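Local coordinates for 2-nitropropane dioxygenase (PDB 3BW2), which probably uses FMN and molecular oxygen to carry out the oxidative denitrification of alkyl nitronates such as propionate 3-nitronate, at residues Asp7-Leu11 / Pro12-Ala16. Sequence-based numbering, arbitrary orientation.
Sequences DLFPL and PIVQA. With FMN (flavin mononucleotide), chain B.
F9 reaches forward alongside the start of the strand that follows it, and its CZ lies 4.1 Å from CG2 of V14, the two side chains crossing at about a right angle. With chi1 at 46° the ring stem stands between the backbone N and the carbonyl carbon, and this rotation carries the phenyl group forward along the chain; CE1 comes within 3.8 Å of the carbonyl O of I13. A long, flat apolar group suits this buried place, since it spans the turn and meets a methyl group five residues on. Replacing F9 with an alanine would probably leave V14 CG2 without its aromatic neighbour and open a gap beside the first residues of the strand.

Between F9 and the strand the chain bends at P12, the centre of an inverse gamma turn. I13 N donates to L11 O across it at 2.7 Å, although the position of that oxygen is less certain than the rest. Proline, whose ring already restricts phi (-76° here), fits the tight bend. L11 and I13 add an apolar touch over the turn, with CB of L11 4.2 Å from CD1 of I13. The branched I13 and V14 suit the extended backbone they belong to, and just past the strand the small A16 brings its CB to 3.6 Å from C2' of FMN, on the ribityl chain.

In the TIM barrel, strand 13-15 runs parallel to strand 233-236; V14 makes backbone hydrogen bonds with A234 and L236 of that strand, and the side chain of V14 touches Q235, which binds FMN. The C-terminal helix 333-350 packs on L11, P12 and I13, and F9 rests on L37, just before strand 38-41.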
ATOM      1  N   ASP A   7     -27.034   1.990  -6.304  1.00 38.24           N
ATOM      2  CA  ASP A   7     -28.361   2.501  -6.619  1.00 37.89           C
ATOM      3  C   ASP A   7     -29.142   2.716  -5.323  1.00 35.38           C
ATOM      4  O   ASP A   7     -30.111   3.468  -5.298  1.00 34.87           O
ATOM      5  CB  ASP A   7     -29.125   1.535  -7.536  1.00 40.38           C
ATOM      6  CG  ASP A   7     -28.599   1.541  -8.969  1.00 43.54           C
ATOM      7  OD1 ASP A   7     -28.309   2.635  -9.494  1.00 44.15           O
ATOM      8  OD2 ASP A   7     -28.489   0.453  -9.577  1.00 45.91           O
ATOM      9  N   LEU A   8     -28.701   2.063  -4.246  1.00 33.52           N
ATOM     10  CA  LEU A   8     -29.351   2.169  -2.937  1.00 31.36           C
ATOM     11  C   LEU A   8     -29.166   3.523  -2.258  1.00 30.35           C
ATOM     12  O   LEU A   8     -30.045   3.987  -1.533  1.00 30.71           O
ATOM     13  CB  LEU A   8     -28.831   1.085  -1.991  1.00 30.15           C
ATOM     14  CG  LEU A   8     -29.269  -0.365  -2.188  1.00 31.89           C
ATOM     15  CD1 LEU A   8     -28.536  -1.240  -1.174  1.00 31.62           C
ATOM     16  CD2 LEU A   8     -30.781  -0.491  -2.006  1.00 31.11           C
ATOM     17  N   PHE A   9     -28.011   4.143  -2.472  1.00 28.37           N
ATOM     18  CA  PHE A   9     -27.722   5.440  -1.868  1.00 26.14           C
ATOM     19  C   PHE A   9     -27.049   6.357  -2.888  1.00 24.46           C
ATOM     20  O   PHE A   9     -26.306   5.900  -3.751  1.00 26.25           O
ATOM     21  CB  PHE A   9     -26.856   5.254  -0.614  1.00 25.56           C
ATOM     22  CG  PHE A   9     -25.705   4.304  -0.800  1.00 26.99           C
ATOM     23  CD1 PHE A   9     -24.407   4.783  -0.943  1.00 26.25           C
ATOM     24  CD2 PHE A   9     -25.920   2.928  -0.841  1.00 25.36           C
ATOM     25  CE1 PHE A   9     -23.337   3.908  -1.125  1.00 26.47           C
ATOM     26  CE2 PHE A   9     -24.858   2.044  -1.023  1.00 25.77           C
ATOM     27  CZ  PHE A   9     -23.564   2.536  -1.165  1.00 26.91           C
ATOM     28  N   PRO A  10     -27.300   7.670  -2.791  1.00 23.91           N
ATOM     29  CA  PRO A  10     -26.756   8.689  -3.691  1.00 23.82           C
ATOM     30  C   PRO A  10     -25.246   8.885  -3.775  1.00 23.94           C
ATOM     31  O   PRO A  10     -24.715   9.094  -4.865  1.00 25.05           O
ATOM     32  CB  PRO A  10     -27.476   9.955  -3.238  1.00 24.42           C
ATOM     33  CG  PRO A  10     -27.645   9.730  -1.780  1.00 23.77           C
ATOM     34  CD  PRO A  10     -28.114   8.297  -1.735  1.00 24.80           C
ATOM     35  N   LEU A  11     -24.551   8.829  -2.647  1.00 22.17           N
ATOM     36  CA  LEU A  11     -23.103   9.029  -2.667  1.00 21.99           C
ATOM     37  C   LEU A  11     -22.331   7.713  -2.583  1.00 21.39           C
ATOM     38  O   LEU A  11     -22.716   6.802  -1.855  1.00 20.73           O
ATOM     39  CB  LEU A  11     -22.694   9.954  -1.519  1.00 22.20           C
ATOM     40  CG  LEU A  11     -23.332  11.347  -1.562  1.00 23.07           C
ATOM     41  CD1 LEU A  11     -23.061  12.077  -0.259  1.00 23.31           C
ATOM     42  CD2 LEU A  11     -22.777  12.139  -2.743  1.00 23.82           C
ATOM     43  N   PRO A  12     -21.224   7.603  -3.335  1.00 21.09           N
ATOM     44  CA  PRO A  12     -20.371   6.411  -3.374  1.00 19.25           C
ATOM     45  C   PRO A  12     -19.504   6.325  -2.124  1.00 19.66           C
ATOM     46  O   PRO A  12     -18.298   6.088  -2.203  1.00 19.21           O
ATOM     47  CB  PRO A  12     -19.543   6.637  -4.627  1.00 19.62           C
ATOM     48  CG  PRO A  12     -19.317   8.121  -4.582  1.00 21.27           C
ATOM     49  CD  PRO A  12     -20.690   8.657  -4.222  1.00 21.13           C
ATOM     50  N   ILE A  13     -20.131   6.514  -0.971  1.00 19.74           N
ATOM     51  CA  ILE A  13     -19.421   6.501   0.298  1.00 17.64           C
ATOM     52  C   ILE A  13     -20.025   5.511   1.276  1.00 18.09           C
ATOM     53  O   ILE A  13     -21.223   5.555   1.563  1.00 19.14           O
ATOM     54  CB  ILE A  13     -19.455   7.893   0.947  1.00 18.80           C
ATOM     55  CG1 ILE A  13     -18.927   8.936  -0.041  1.00 16.78           C
ATOM     56  CG2 ILE A  13     -18.638   7.885   2.232  1.00 20.53           C
ATOM     57  CD1 ILE A  13     -19.056  10.368   0.443  1.00 15.40           C
ATOM     58  N   VAL A  14     -19.185   4.623   1.795  1.00 16.10           N
ATOM     59  CA  VAL A  14     -19.643   3.625   2.745  1.00 15.96           C
ATOM     60  C   VAL A  14     -18.910   3.776   4.068  1.00 17.07           C
ATOM     61  O   VAL A  14     -17.682   3.858   4.096  1.00 18.22           O
ATOM     62  CB  VAL A  14     -19.395   2.193   2.218  1.00 15.34           C
ATOM     63  CG1 VAL A  14     -19.902   1.168   3.232  1.00 14.39           C
ATOM     64  CG2 VAL A  14     -20.081   2.004   0.874  1.00 12.84           C
ATOM     65  N   GLN A  15     -19.664   3.833   5.160  1.00 16.44           N
ATOM     66  CA  GLN A  15     -19.057   3.924   6.483  1.00 16.87           C
ATOM     67  C   GLN A  15     -18.778   2.487   6.894  1.00 18.62           C
ATOM     68  O   GLN A  15     -19.699   1.677   7.043  1.00 16.14           O
ATOM     69  CB  GLN A  15     -20.009   4.585   7.482  1.00 16.84           C
ATOM     70  CG  GLN A  15     -19.623   4.365   8.938  1.00 16.48           C
ATOM     71  CD  GLN A  15     -20.609   3.473   9.663  1.00 16.59           C
ATOM     72  OE1 GLN A  15     -20.230   2.487  10.309  1.00 17.43           O
ATOM     73  NE2 GLN A  15     -21.886   3.816   9.567  1.00 12.84           N
ATOM     74  N   ALA A  16     -17.502   2.169   7.055  1.00 17.50           N
ATOM     75  CA  ALA A  16     -17.104   0.820   7.421  1.00 17.89           C
ATOM     76  C   ALA A  16     -17.679   0.364   8.752  1.00 18.45           C
ATOM     77  O   ALA A  16     -17.764   1.142   9.711  1.00 18.18           O
ATOM     78  CB  ALA A  16     -15.582   0.725   7.465  1.00 15.68           C
TER
HETATM   79  N1  FMN B 370     -14.332  -4.459   9.103  1.00 17.88           N
HETATM   80  C2  FMN B 370     -15.343  -5.424   9.242  1.00 19.62           C
HETATM   81  O2  FMN B 370     -15.730  -6.055   8.262  1.00 18.13           O
HETATM   82  N3  FMN B 370     -15.921  -5.670  10.477  1.00 18.73           N
HETATM   83  C4  FMN B 370     -15.550  -4.988  11.625  1.00 20.36           C
HETATM   84  O4  FMN B 370     -16.104  -5.240  12.711  1.00 18.98           O
HETATM   85  C4A FMN B 370     -14.539  -3.996  11.505  1.00 20.06           C
HETATM   86  N5  FMN B 370     -14.136  -3.254  12.613  1.00 20.55           N
HETATM   87  C5A FMN B 370     -13.166  -2.253  12.513  1.00 18.64           C
HETATM   88  C6  FMN B 370     -12.806  -1.508  13.666  1.00 18.27           C
HETATM   89  C7  FMN B 370     -11.821  -0.461  13.627  1.00 18.33           C
HETATM   90  C7M FMN B 370     -12.115   0.697  14.611  1.00 16.34           C
HETATM   91  C8  FMN B 370     -11.258  -0.196  12.324  1.00 17.52           C
HETATM   92  C8M FMN B 370     -10.788   1.191  11.887  1.00 14.91           C
HETATM   93  C9  FMN B 370     -11.591  -0.955  11.157  1.00 17.29           C
HETATM   94  C9A FMN B 370     -12.554  -1.988  11.246  1.00 18.30           C
HETATM   95  N10 FMN B 370     -12.939  -2.754  10.113  1.00 19.13           N
HETATM   96  C10 FMN B 370     -13.935  -3.747  10.227  1.00 18.69           C
HETATM   97  C1' FMN B 370     -12.177  -2.628   8.792  1.00 15.89           C
HETATM   98  C2' FMN B 370     -13.011  -1.714   7.859  1.00 14.30           C
HETATM   99  O2' FMN B 370     -14.016  -2.497   7.234  1.00 14.05           O
HETATM  100  C3' FMN B 370     -12.154  -1.082   6.708  1.00 14.69           C
HETATM  101  O3' FMN B 370     -11.572  -2.173   5.995  1.00 15.38           O
HETATM  102  C4' FMN B 370     -11.025  -0.156   7.189  1.00 13.56           C
HETATM  103  O4' FMN B 370     -11.571   0.722   8.174  1.00 13.23           O
HETATM  104  C5' FMN B 370     -10.449   0.674   6.002  1.00 13.81           C
HETATM  105  O5' FMN B 370      -9.379   1.565   6.428  1.00 11.87           O
HETATM  106  P   FMN B 370      -9.524   3.090   6.998  1.00 17.32           P
HETATM  107  O1P FMN B 370     -10.691   3.245   6.083  1.00 17.59           O
HETATM  108  O2P FMN B 370      -8.082   3.148   6.527  1.00 15.43           O
HETATM  109  O3P FMN B 370      -9.796   2.418   8.331  1.00 16.02           O